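Local coordinates for protein metal-dependent hydrolase (Lactobacillus plantarum, PDB 2F6K) that probably catalyses the metal-dependent decarboxylation of aminocarboxymuconate semialdehyde, as an amidohydrolase-family TIM barrel that binds manganese, at residues 125-131 with 179-183; 131-135 with 186-192; 238-242 with 262-266; 244-250 with 281-287. One frame throughout, in Å; residues are numbered along the deposited sequence.

Contact 1: residues 125-131 with 179-183; sequences TNSRGLY and DTTMT
A small hairpin lies against one side of a helical turn, with T125 nearest T183 (CA to CA 5.8 Å). T125 follows strand 120-124 and has chi1 p; its OG1 gives D179 OD2 a very short hydrogen bond of 2.4 Å, while its CG2 rests 3.8 Å from T180 CA, so the hydroxyl bonds while the methyl packs on the helix backbone. N126 is extended. Its amide suits both partners: ND2 donates to D179 OD2 at 3.0 Å and OD1 accepts from G129 N at 2.9 Å, an Asx motif. S127 to L130 form a type I' turn, closed by S127 N to L130 O (2.9 Å) and L130 N to S127 O (3.0 Å); G129, at phi 112°, suits a backbone that would jam a CB against the preceding carbonyl. Y131, chi1 m, returns to the helix: its OH donates to D179 OD1 at 2.6 Å, and T183 OG1 sits at the ring edge, 3.3 Å from CD2. T183 OG1 donates to D179 O (2.8 Å). The buried carboxylate of D179 accepts three hydrogen bonds, tying helix 171-189 to a two-stranded antiparallel hairpin inserted after the fourth strand of the TIM barrel.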
loop_
_atom_site.group_PDB
_atom_site.type_symbol
_atom_site.label_atom_id
_atom_site.label_comp_id
_atom_site.label_asym_id
_atom_site.label_seq_id
_atom_site.Cartn_x
_atom_site.Cartn_y
_atom_site.Cartn_z
ATOM N N THR A 125 10.300 14.466 5.499
ATOM C CA THR A 125 10.917 13.541 4.562
ATOM C C THR A 125 9.877 13.258 3.495
ATOM O O THR A 125 10.203 13.127 2.317
ATOM C CB THR A 125 11.320 12.238 5.253
ATOM O OG1 THR A 125 10.256 11.808 6.110
ATOM C CG2 THR A 125 12.589 12.450 6.079
ATOM N N ASN A 126 8.618 13.171 3.914
ATOM C CA ASN A 126 7.513 12.952 2.980
ATOM C C ASN A 126 6.253 13.539 3.588
ATOM O O ASN A 126 6.034 13.445 4.801
ATOM C CB ASN A 126 7.302 11.461 2.694
ATOM C CG ASN A 126 6.200 10.849 3.544
ATOM O OD1 ASN A 126 5.010 11.092 3.321
ATOM N ND2 ASN A 126 6.592 10.055 4.528
ATOM N N SER A 127 5.445 14.175 2.749
ATOM C CA SER A 127 4.199 14.766 3.198
ATOM C C SER A 127 3.127 13.986 2.473
ATOM O O SER A 127 2.942 14.153 1.269
ATOM C CB SER A 127 4.140 16.246 2.820
ATOM O OG SER A 127 2.935 16.842 3.274
ATOM N N ARG A 128 2.447 13.111 3.208
ATOM C CA ARG A 128 1.399 12.263 2.642
ATOM C C ARG A 128 1.795 11.627 1.313
ATOM O O ARG A 128 0.962 11.498 0.418
ATOM C CB ARG A 128 0.085 13.041 2.444
ATOM C CG ARG A 128 -0.657 13.390 3.738
ATOM C CD ARG A 128 -2.059 13.928 3.440
ATOM N NE ARG A 128 -2.990 12.880 3.017
ATOM C CZ ARG A 128 -3.644 12.074 3.854
ATOM N NH1 ARG A 128 -3.476 12.195 5.159
ATOM N NH2 ARG A 128 -4.470 11.149 3.386
ATOM N N GLY A 129 3.060 11.243 1.168
ATOM C CA GLY A 129 3.462 10.600 -0.071
ATOM C C GLY A 129 4.402 11.364 -0.983
ATOM O O GLY A 129 5.017 10.771 -1.871
ATOM N N LEU A 130 4.497 12.679 -0.803
ATOM C CA LEU A 130 5.414 13.467 -1.617
ATOM C C LEU A 130 6.728 13.534 -0.839
ATOM O O LEU A 130 6.836 14.252 0.154
ATOM C CB LEU A 130 4.866 14.879 -1.857
ATOM C CG LEU A 130 5.601 15.681 -2.945
ATOM C CD1 LEU A 130 4.848 16.961 -3.249
ATOM C CD2 LEU A 130 7.014 15.998 -2.494
ATOM N N TYR A 131 7.719 12.765 -1.285
ATOM C CA TYR A 131 9.012 12.730 -0.614
ATOM C C TYR A 131 9.899 13.895 -1.026
ATOM O O TYR A 131 9.914 14.299 -2.194
ATOM C CB TYR A 131 9.728 11.396 -0.891
ATOM C CG TYR A 131 9.204 10.256 -0.045
ATOM C CD1 TYR A 131 7.973 9.659 -0.324
ATOM C CD2 TYR A 131 9.880 9.860 1.113
ATOM C CE1 TYR A 131 7.422 8.709 0.535
ATOM C CE2 TYR A 131 9.336 8.912 1.982
ATOM C CZ TYR A 131 8.105 8.346 1.691
ATOM O OH TYR A 131 7.521 7.477 2.587
ATOM N N ASP A 179 12.242 6.132 6.618
ATOM C CA ASP A 179 11.865 7.267 5.790
ATOM C C ASP A 179 13.002 8.232 5.500
ATOM O O ASP A 179 13.146 8.697 4.367
ATOM C CB ASP A 179 10.693 8.025 6.403
ATOM C CG ASP A 179 9.696 8.470 5.352
ATOM O OD1 ASP A 179 9.114 7.598 4.673
ATOM O OD2 ASP A 179 9.502 9.689 5.187
ATOM N N THR A 180 13.809 8.533 6.510
ATOM C CA THR A 180 14.930 9.434 6.316
ATOM C C THR A 180 15.874 8.808 5.306
ATOM O O THR A 180 16.386 9.486 4.412
ATOM C CB THR A 180 15.690 9.686 7.631
ATOM O OG1 THR A 180 14.877 10.486 8.499
ATOM C CG2 THR A 180 17.006 10.417 7.361
ATOM N N THR A 181 16.069 7.501 5.440
ATOM C CA THR A 181 16.962 6.778 4.559
ATOM C C THR A 181 16.457 6.779 3.122
ATOM O O THR A 181 17.224 7.015 2.181
ATOM C CB THR A 181 17.141 5.323 5.021
ATOM O OG1 THR A 181 17.480 5.294 6.416
ATOM C CG2 THR A 181 18.268 4.662 4.230
HETATM N N MSE A 182 15.168 6.513 2.950
HETATM C CA MSE A 182 14.605 6.492 1.609
HETATM C C MSE A 182 14.688 7.885 0.991
HETATM O O MSE A 182 15.006 8.025 -0.191
HETATM C CB MSE A 182 13.152 6.007 1.637
HETATM C CG MSE A 182 12.981 4.566 2.115
HETATM SE SE MSE A 182 11.175 3.861 1.810
HETATM C CE MSE A 182 10.264 4.641 3.327
ATOM N N THR A 183 14.433 8.911 1.803
ATOM C CA THR A 183 14.474 10.280 1.319
ATOM C C THR A 183 15.866 10.725 0.867
ATOM O O THR A 183 15.996 11.389 -0.161
ATOM C CB THR A 183 13.947 11.262 2.378
ATOM O OG1 THR A 183 12.598 10.916 2.716
ATOM C CG2 THR A 183 13.968 12.694 1.839
#

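Contact 2: residues 131-135 with 186-192; sequences YFGSP and NMLKYHF
In this TIM-barrel protein, the loop leading from hairpin strand 130-131 to helix 138-145 packs on the C-terminal end of helix 171-189. Y131 to S134 make a type II turn, with S134 N bonded to Y131 O at 3.1 Å. G133 lies closest to the helix, its CA 4.7 Å from M187 CA; at phi 103° a side chain would strike its own preceding carbonyl and crowd M187 CG and the side chain of N186. The helix closes in a Schellman motif, F192 N to M187 O (3.0 Å) and H191 N to L188 O (2.9 Å), with H191 at positive phi as C-prime residue. Two clusters of side chains fill the interface. In one, F132 (chi1 t) offers its ring edge to the selenomethionine M187 (m, t, p), CD2 to CE 3.7 Å, and meets F192 (chi1 t) obliquely, centroids 5.8 Å apart and planes at 47°; Y141 adds edge-to-face contacts to both phenylalanines, and these flat, apolar rings suit the buried site. In the other, Y190 (chi1 m) turns toward the loop, and its OH reaches G64 O of the fourth subunit, so tyrosine suits the place, packing its ring locally while its hydroxyl bonds across the subunit boundary. P135 supplies the C-H: its CD sits over the Y190 ring face, 3.7 Å from the centroid and 12° off the normal, a CH-pi contact.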
loop_
_atom_site.group_PDB
_atom_site.type_symbol
_atom_site.label_atom_id
_atom_site.label_comp_id
_atom_site.label_asym_id
_atom_site.label_seq_id
_atom_site.Cartn_x
_atom_site.Cartn_y
_atom_site.Cartn_z
ATOM N N TYR A 131 7.719 12.765 -1.285
ATOM C CA TYR A 131 9.012 12.730 -0.614
ATOM C C TYR A 131 9.899 13.895 -1.026
ATOM O O TYR A 131 9.914 14.299 -2.194
ATOM C CB TYR A 131 9.728 11.396 -0.891
ATOM C CG TYR A 131 9.204 10.256 -0.045
ATOM C CD1 TYR A 131 7.973 9.659 -0.324
ATOM C CD2 TYR A 131 9.880 9.860 1.113
ATOM C CE1 TYR A 131 7.422 8.709 0.535
ATOM C CE2 TYR A 131 9.336 8.912 1.982
ATOM C CZ TYR A 131 8.105 8.346 1.691
ATOM O OH TYR A 131 7.521 7.477 2.587
ATOM N N PHE A 132 10.641 14.438 -0.065
ATOM C CA PHE A 132 11.501 15.559 -0.376
ATOM C C PHE A 132 12.469 15.108 -1.455
ATOM O O PHE A 132 12.862 13.946 -1.499
ATOM C CB PHE A 132 12.255 16.024 0.860
ATOM C CG PHE A 132 12.735 17.440 0.764
ATOM C CD1 PHE A 132 11.818 18.491 0.664
ATOM C CD2 PHE A 132 14.096 17.731 0.764
ATOM C CE1 PHE A 132 12.258 19.817 0.564
ATOM C CE2 PHE A 132 14.545 19.052 0.664
ATOM C CZ PHE A 132 13.624 20.096 0.564
ATOM N N GLY A 133 12.841 16.024 -2.335
ATOM C CA GLY A 133 13.737 15.672 -3.415
ATOM C C GLY A 133 12.934 15.537 -4.693
ATOM O O GLY A 133 13.483 15.611 -5.789
ATOM N N SER A 134 11.625 15.343 -4.552
ATOM C CA SER A 134 10.733 15.210 -5.703
ATOM C C SER A 134 10.741 16.466 -6.571
ATOM O O SER A 134 10.661 17.589 -6.062
ATOM C CB SER A 134 9.308 14.896 -5.244
ATOM O OG SER A 134 8.432 14.765 -6.350
ATOM N N PRO A 135 10.836 16.294 -7.897
ATOM C CA PRO A 135 10.848 17.449 -8.801
ATOM C C PRO A 135 9.571 18.297 -8.752
ATOM O O PRO A 135 9.481 19.355 -9.387
ATOM C CB PRO A 135 11.102 16.816 -10.173
ATOM C CG PRO A 135 10.625 15.402 -10.010
ATOM C CD PRO A 135 11.103 15.048 -8.634
ATOM N N ASN A 186 16.568 9.284 -2.381
ATOM C CA ASN A 186 15.708 9.901 -3.374
ATOM C C ASN A 186 16.408 11.171 -3.847
ATOM O O ASN A 186 16.415 11.501 -5.035
ATOM C CB ASN A 186 14.358 10.244 -2.745
ATOM C CG ASN A 186 13.307 10.594 -3.778
ATOM O OD1 ASN A 186 12.779 11.703 -3.792
ATOM N ND2 ASN A 186 12.995 9.644 -4.647
HETATM N N MSE A 187 17.011 11.875 -2.897
HETATM C CA MSE A 187 17.715 13.105 -3.193
HETATM C C MSE A 187 18.956 12.816 -4.044
HETATM O O MSE A 187 19.368 13.631 -4.866
HETATM C CB MSE A 187 18.069 13.797 -1.882
HETATM C CG MSE A 187 16.833 14.238 -1.117
HETATM SE SE MSE A 187 17.208 14.940 0.638
HETATM C CE MSE A 187 17.626 16.785 0.213
ATOM N N LEU A 188 19.550 11.645 -3.856
ATOM C CA LEU A 188 20.706 11.281 -4.656
ATOM C C LEU A 188 20.217 11.104 -6.089
ATOM O O LEU A 188 20.757 11.683 -7.023
ATOM C CB LEU A 188 21.315 9.968 -4.164
ATOM C CG LEU A 188 21.991 9.993 -2.795
ATOM C CD1 LEU A 188 22.556 8.602 -2.479
ATOM C CD2 LEU A 188 23.094 11.048 -2.793
ATOM N N LYS A 189 19.174 10.297 -6.234
ATOM C CA LYS A 189 18.579 10.003 -7.526
ATOM C C LYS A 189 18.283 11.262 -8.352
ATOM O O LYS A 189 18.525 11.291 -9.559
ATOM C CB LYS A 189 17.293 9.203 -7.318
ATOM C CG LYS A 189 16.517 8.894 -8.601
ATOM C CD LYS A 189 15.193 8.202 -8.279
ATOM C CE LYS A 189 14.288 8.085 -9.503
ATOM N NZ LYS A 189 14.918 7.262 -10.567
ATOM N N TYR A 190 17.768 12.302 -7.705
ATOM C CA TYR A 190 17.437 13.532 -8.412
ATOM C C TYR A 190 18.543 14.589 -8.458
ATOM O O TYR A 190 18.289 15.740 -8.801
ATOM C CB TYR A 190 16.155 14.122 -7.828
ATOM C CG TYR A 190 14.932 13.305 -8.188
ATOM C CD1 TYR A 190 14.568 13.125 -9.524
ATOM C CD2 TYR A 190 14.156 12.685 -7.201
ATOM C CE1 TYR A 190 13.463 12.349 -9.874
ATOM C CE2 TYR A 190 13.045 11.900 -7.540
ATOM C CZ TYR A 190 12.706 11.737 -8.881
ATOM O OH TYR A 190 11.632 10.953 -9.239
ATOM N N HIS A 191 19.764 14.187 -8.111
ATOM C CA HIS A 191 20.921 15.069 -8.136
ATOM C C HIS A 191 20.703 16.353 -7.347
ATOM O O HIS A 191 21.164 17.426 -7.738
ATOM C CB HIS A 191 21.274 15.407 -9.585
ATOM C CG HIS A 191 21.303 14.213 -10.490
ATOM N ND1 HIS A 191 20.201 13.792 -11.204
ATOM C CD2 HIS A 191 22.286 13.321 -10.755
ATOM C CE1 HIS A 191 20.505 12.692 -11.870
ATOM N NE2 HIS A 191 21.764 12.385 -11.614
ATOM N N PHE A 192 20.011 16.231 -6.221
ATOM C CA PHE A 192 19.710 17.381 -5.388
ATOM C C PHE A 192 20.943 18.183 -4.958
ATOM O O PHE A 192 20.996 19.403 -5.139
ATOM C CB PHE A 192 18.913 16.926 -4.159
ATOM C CG PHE A 192 18.421 18.057 -3.303
ATOM C CD1 PHE A 192 19.278 18.716 -2.433
ATOM C CD2 PHE A 192 17.099 18.476 -3.383
ATOM C CE1 PHE A 192 18.826 19.785 -1.651
ATOM C CE2 PHE A 192 16.633 19.545 -2.606
ATOM C CZ PHE A 192 17.502 20.198 -1.739
#

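Contact 3: residues 238-242 with 262-266; sequences FDVAG and LYGSD. With MN (manganese (II) ion), chain C.
The residue that binds the metal here, D266, has left-handed backbone angles (69/26), and with chi1 at -147° its carboxylate meets the manganese: OD1 is 2.4 Å from MN. H7, H9 and H154 complete the protein ligands, and waters 2 and 3 bind MN at 2.1 and 2.3 Å; water 2 also donates to D266 OD2 at 2.6 Å. Behind this site the segments run roughly parallel, 34° apart, in the register D239-L262 (CA to CA 4.3 Å), V240-Y263 (5.3 Å) and A241-G264 (4.6 Å). L262 N donates to F238 O at 2.7 Å, and V240 N makes a weak hydrogen bond to L262 O at 2.8 Å. The seventh and eighth TIM-barrel strands end here in loops, and that after the eighth delivers the metal ligand, as in other amidohydrolases. D239 (chi1 p) forms an Asx turn, OD2 accepting from A241 N at 3.0 Å; its OD1 takes a hydrogen bond from ND1 of the metal ligand H7, a role a carboxylate fills well. Small residues let the chains approach: a CB on G264 would crowd A241 CB, and A241 CB packs 4.0 Å from D266 CB. V240 CG2 lies 3.9 Å from Y263 CA. Water 1 bridges the two segments, accepting from G242 N at 3.0 Å and donating to S265 O at 2.6 Å.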
loop_
_atom_site.group_PDB
_atom_site.type_symbol
_atom_site.label_atom_id
_atom_site.label_comp_id
_atom_site.label_asym_id
_atom_site.label_seq_id
_atom_site.Cartn_x
_atom_site.Cartn_y
_atom_site.Cartn_z
ATOM N N PHE A 238 24.541 16.721 9.937
ATOM C CA PHE A 238 23.825 15.715 10.705
ATOM C C PHE A 238 23.611 16.179 12.134
ATOM O O PHE A 238 24.544 16.678 12.766
ATOM C CB PHE A 238 24.639 14.418 10.770
ATOM C CG PHE A 238 24.933 13.805 9.435
ATOM C CD1 PHE A 238 23.989 13.005 8.796
ATOM C CD2 PHE A 238 26.154 14.037 8.808
ATOM C CE1 PHE A 238 24.259 12.442 7.550
ATOM C CE2 PHE A 238 26.436 13.484 7.567
ATOM C CZ PHE A 238 25.488 12.686 6.934
ATOM N N ASP A 239 22.396 16.040 12.654
ATOM C CA ASP A 239 22.200 16.380 14.055
ATOM C C ASP A 239 22.411 15.020 14.727
ATOM O O ASP A 239 22.489 14.006 14.032
ATOM C CB ASP A 239 20.806 16.980 14.303
ATOM C CG ASP A 239 19.693 15.952 14.359
ATOM O OD1 ASP A 239 18.562 16.322 13.972
ATOM O OD2 ASP A 239 19.914 14.807 14.804
ATOM N N VAL A 240 22.540 14.969 16.045
ATOM C CA VAL A 240 22.769 13.677 16.688
ATOM C C VAL A 240 21.766 13.339 17.780
ATOM O O VAL A 240 22.138 12.858 18.855
ATOM C CB VAL A 240 24.201 13.582 17.288
ATOM C CG1 VAL A 240 25.234 13.719 16.188
ATOM C CG2 VAL A 240 24.404 14.648 18.353
ATOM N N ALA A 241 20.492 13.597 17.512
ATOM C CA ALA A 241 19.450 13.274 18.472
ATOM C C ALA A 241 19.237 11.753 18.441
ATOM O O ALA A 241 19.535 11.100 17.438
ATOM C CB ALA A 241 18.158 14.002 18.104
ATOM N N GLY A 242 18.738 11.186 19.536
ATOM C CA GLY A 242 18.490 9.752 19.571
ATOM C C GLY A 242 19.588 8.919 20.203
ATOM O O GLY A 242 20.543 9.452 20.774
ATOM N N LEU A 262 25.957 18.219 14.395
ATOM C CA LEU A 262 25.242 19.125 15.280
ATOM C C LEU A 262 24.487 18.416 16.394
ATOM O O LEU A 262 23.897 17.362 16.182
ATOM C CB LEU A 262 24.258 19.946 14.456
ATOM C CG LEU A 262 24.858 20.687 13.260
ATOM C CD1 LEU A 262 23.735 21.183 12.358
ATOM C CD2 LEU A 262 25.709 21.849 13.754
ATOM N N TYR A 263 24.500 19.007 17.581
ATOM C CA TYR A 263 23.795 18.442 18.719
ATOM C C TYR A 263 22.291 18.620 18.546
ATOM O O TYR A 263 21.846 19.593 17.931
ATOM C CB TYR A 263 24.213 19.143 20.011
ATOM C CG TYR A 263 23.335 18.773 21.182
ATOM C CD1 TYR A 263 23.310 17.468 21.675
ATOM C CD2 TYR A 263 22.511 19.715 21.781
ATOM C CE1 TYR A 263 22.480 17.115 22.738
ATOM C CE2 TYR A 263 21.684 19.372 22.842
ATOM C CZ TYR A 263 21.675 18.075 23.314
ATOM O OH TYR A 263 20.872 17.743 24.376
ATOM N N GLY A 264 21.522 17.689 19.109
ATOM C CA GLY A 264 20.068 17.746 19.057
ATOM C C GLY A 264 19.493 17.002 20.258
ATOM O O GLY A 264 20.019 15.957 20.648
ATOM N N SER A 265 18.421 17.520 20.856
ATOM C CA SER A 265 17.833 16.854 22.020
ATOM C C SER A 265 16.513 16.145 21.706
ATOM O O SER A 265 16.184 15.127 22.315
ATOM C CB SER A 265 17.615 17.855 23.158
ATOM O OG SER A 265 16.541 18.719 22.864
ATOM N N ASP A 266 15.771 16.703 20.758
ATOM C CA ASP A 266 14.487 16.168 20.313
ATOM C C ASP A 266 13.364 16.280 21.332
ATOM O O ASP A 266 12.431 15.479 21.305
ATOM C CB ASP A 266 14.620 14.704 19.887
ATOM C CG ASP A 266 13.678 14.341 18.753
ATOM O OD1 ASP A 266 12.811 15.169 18.400
ATOM O OD2 ASP A 266 13.808 13.227 18.212
HETATM MN MN MN C . 12.168 15.355 16.097
HETATM O O HOH W 1 17.588 13.064 21.538
HETATM O O HOH W 2 12.473 13.294 15.997
HETATM O O HOH W 3 10.032 14.842 16.795
#

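Contact 4: residues 244-250 with 281-287; sequences VLPRQLP and ALATTDL
This is apolar packing at the periphery of the TIM barrel, where residues 244-250, leading after the seventh strand into the start of the short helix 248-252, meet the end of helix 272-284, after the eighth. No hydrogen bond crosses. The nearest backbones are L245-L282 (CA to CA 7.8 Å) and P250-L287 (7.2 Å), a spacing filled mainly by leucine side chains. L245 (m, t) points across, its CD1 3.6 Å from A281 O and 3.7 Å from T285 CB. On the buried side, L282 (m, t) brings CD2 to 3.9 Å from L249 CD2 and 4.2 Å from V244 CG2. The peptide before P246 is cis, and L249 N bonds V244 O (2.7 Å), turning the chain into the helix. Past helix 272-284, T285 OG1 accepts from L287 N at 3.1 Å, an ST turn that swings the chain back toward residues 244-250. L287 (m, t) closes the exposed side: its CD1 lies 3.6 Å from P246 CB and 4.1 Å from P250 CG.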
loop_
_atom_site.group_PDB
_atom_site.type_symbol
_atom_site.label_atom_id
_atom_site.label_comp_id
_atom_site.label_asym_id
_atom_site.label_seq_id
_atom_site.Cartn_x
_atom_site.Cartn_y
_atom_site.Cartn_z
ATOM N N VAL A 244 22.368 7.579 19.570
ATOM C CA VAL A 244 23.542 7.593 18.711
ATOM C C VAL A 244 24.758 6.843 19.241
ATOM O O VAL A 244 25.674 6.535 18.477
ATOM C CB VAL A 244 23.969 9.032 18.419
ATOM C CG1 VAL A 244 22.789 9.811 17.849
ATOM C CG2 VAL A 244 24.495 9.677 19.691
ATOM N N LEU A 245 24.785 6.562 20.538
ATOM C CA LEU A 245 25.916 5.839 21.114
ATOM C C LEU A 245 25.439 4.459 21.528
ATOM O O LEU A 245 24.273 4.280 21.866
ATOM C CB LEU A 245 26.479 6.588 22.327
ATOM C CG LEU A 245 27.067 7.994 22.115
ATOM C CD1 LEU A 245 27.423 8.608 23.466
ATOM C CD2 LEU A 245 28.304 7.917 21.217
ATOM N N PRO A 246 26.340 3.469 21.544
ATOM C CA PRO A 246 27.763 3.559 21.200
ATOM C C PRO A 246 28.098 3.144 19.767
ATOM O O PRO A 246 29.270 3.083 19.394
ATOM C CB PRO A 246 28.393 2.616 22.206
ATOM C CG PRO A 246 27.409 1.482 22.177
ATOM C CD PRO A 246 26.049 2.181 22.195
ATOM N N ARG A 247 27.080 2.868 18.961
ATOM C CA ARG A 247 27.338 2.426 17.600
ATOM C C ARG A 247 27.090 3.400 16.450
ATOM O O ARG A 247 27.983 3.634 15.637
ATOM C CB ARG A 247 26.571 1.127 17.342
ATOM C CG ARG A 247 27.215 -0.113 17.973
ATOM C CD ARG A 247 26.214 -1.260 18.065
ATOM N NE ARG A 247 25.403 -1.157 19.276
ATOM C CZ ARG A 247 25.820 -1.548 20.476
ATOM N NH1 ARG A 247 27.028 -2.073 20.606
ATOM N NH2 ARG A 247 25.049 -1.398 21.546
ATOM N N GLN A 248 25.889 3.963 16.384
ATOM C CA GLN A 248 25.519 4.868 15.299
ATOM C C GLN A 248 26.461 6.040 15.028
ATOM O O GLN A 248 27.051 6.119 13.953
ATOM C CB GLN A 248 24.109 5.409 15.519
ATOM C CG GLN A 248 23.488 5.973 14.250
ATOM C CD GLN A 248 22.166 6.659 14.503
ATOM O OE1 GLN A 248 21.363 6.836 13.589
ATOM N NE2 GLN A 248 21.933 7.056 15.749
ATOM N N LEU A 249 26.596 6.952 15.984
ATOM C CA LEU A 249 27.467 8.107 15.791
ATOM C C LEU A 249 28.884 7.733 15.357
ATOM O O LEU A 249 29.411 8.316 14.411
ATOM C CB LEU A 249 27.513 8.968 17.052
ATOM C CG LEU A 249 28.417 10.203 16.950
ATOM C CD1 LEU A 249 28.216 10.902 15.613
ATOM C CD2 LEU A 249 28.121 11.131 18.110
ATOM N N PRO A 250 29.523 6.766 16.044
ATOM C CA PRO A 250 30.884 6.361 15.662
ATOM C C PRO A 250 30.983 5.929 14.188
ATOM O O PRO A 250 31.967 6.238 13.510
ATOM C CB PRO A 250 31.183 5.215 16.625
ATOM C CG PRO A 250 30.474 5.668 17.875
ATOM C CD PRO A 250 29.131 6.132 17.319
ATOM N N ALA A 281 25.330 11.521 28.202
ATOM C CA ALA A 281 26.104 10.425 27.632
ATOM C C ALA A 281 27.090 10.938 26.581
ATOM O O ALA A 281 28.212 10.442 26.475
ATOM C CB ALA A 281 25.169 9.410 27.010
ATOM N N LEU A 282 26.673 11.923 25.796
ATOM C CA LEU A 282 27.554 12.475 24.779
ATOM C C LEU A 282 28.702 13.207 25.460
ATOM O O LEU A 282 29.827 13.241 24.960
ATOM C CB LEU A 282 26.793 13.452 23.886
ATOM C CG LEU A 282 26.008 12.880 22.710
ATOM C CD1 LEU A 282 25.062 13.936 22.194
ATOM C CD2 LEU A 282 26.964 12.420 21.616
ATOM N N ALA A 283 28.402 13.784 26.616
ATOM C CA ALA A 283 29.387 14.538 27.371
ATOM C C ALA A 283 30.443 13.670 28.053
ATOM O O ALA A 283 31.613 14.059 28.130
ATOM C CB ALA A 283 28.677 15.408 28.406
ATOM N N THR A 284 30.039 12.490 28.519
ATOM C CA THR A 284 30.952 11.608 29.242
ATOM C C THR A 284 31.485 10.393 28.499
ATOM O O THR A 284 32.318 9.668 29.037
ATOM C CB THR A 284 30.288 11.091 30.546
ATOM O OG1 THR A 284 29.262 10.147 30.220
ATOM C CG2 THR A 284 29.659 12.242 31.320
ATOM N N THR A 285 31.023 10.162 27.276
ATOM C CA THR A 285 31.471 9.000 26.515
ATOM C C THR A 285 32.970 8.996 26.187
ATOM O O THR A 285 33.587 10.046 26.018
ATOM C CB THR A 285 30.682 8.879 25.200
ATOM O OG1 THR A 285 31.089 7.694 24.501
ATOM C CG2 THR A 285 30.924 10.112 24.311
ATOM N N ASP A 286 33.541 7.799 26.098
ATOM C CA ASP A 286 34.956 7.606 25.779
ATOM C C ASP A 286 35.109 7.482 24.273
ATOM O O ASP A 286 36.217 7.275 23.772
ATOM C CB ASP A 286 35.481 6.296 26.382
ATOM C CG ASP A 286 35.674 6.365 27.870
ATOM O OD1 ASP A 286 35.911 5.295 28.474
ATOM O OD2 ASP A 286 35.602 7.479 28.435
ATOM N N LEU A 287 33.996 7.567 23.556
ATOM C CA LEU A 287 34.025 7.424 22.105
ATOM C C LEU A 287 34.268 8.736 21.377
ATOM O O LEU A 287 34.402 8.757 20.162
ATOM C CB LEU A 287 32.718 6.795 21.628
ATOM C CG LEU A 287 32.494 5.405 22.219
ATOM C CD1 LEU A 287 31.130 4.871 21.818
ATOM C CD2 LEU A 287 33.605 4.485 21.743
#

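In the fold
The four contacts form two neighbouring pairs. Contacts 1 and 2, centres 10 Å apart, share Y131 and helix 171-189, and T125 O lies 2.8 Å from F132 N, a probable hydrogen bond. Contacts 3 and 4, centres 12 Å apart, meet mainly through L282, whose CD1 is 4.0 Å from both V240 CG2 and Y263 CD1. Contact 3 carries the manganese ligand D266; the T180 side chain of contact 1 is about 9 Å from the ion and that of V244 in contact 4 about 12 Å. The pairs do not touch: contacts 1 and 3 have centres 19 Å apart and nearest atoms about 8 Å apart. Contacts 1, 2 and 4 all touch the second subunit.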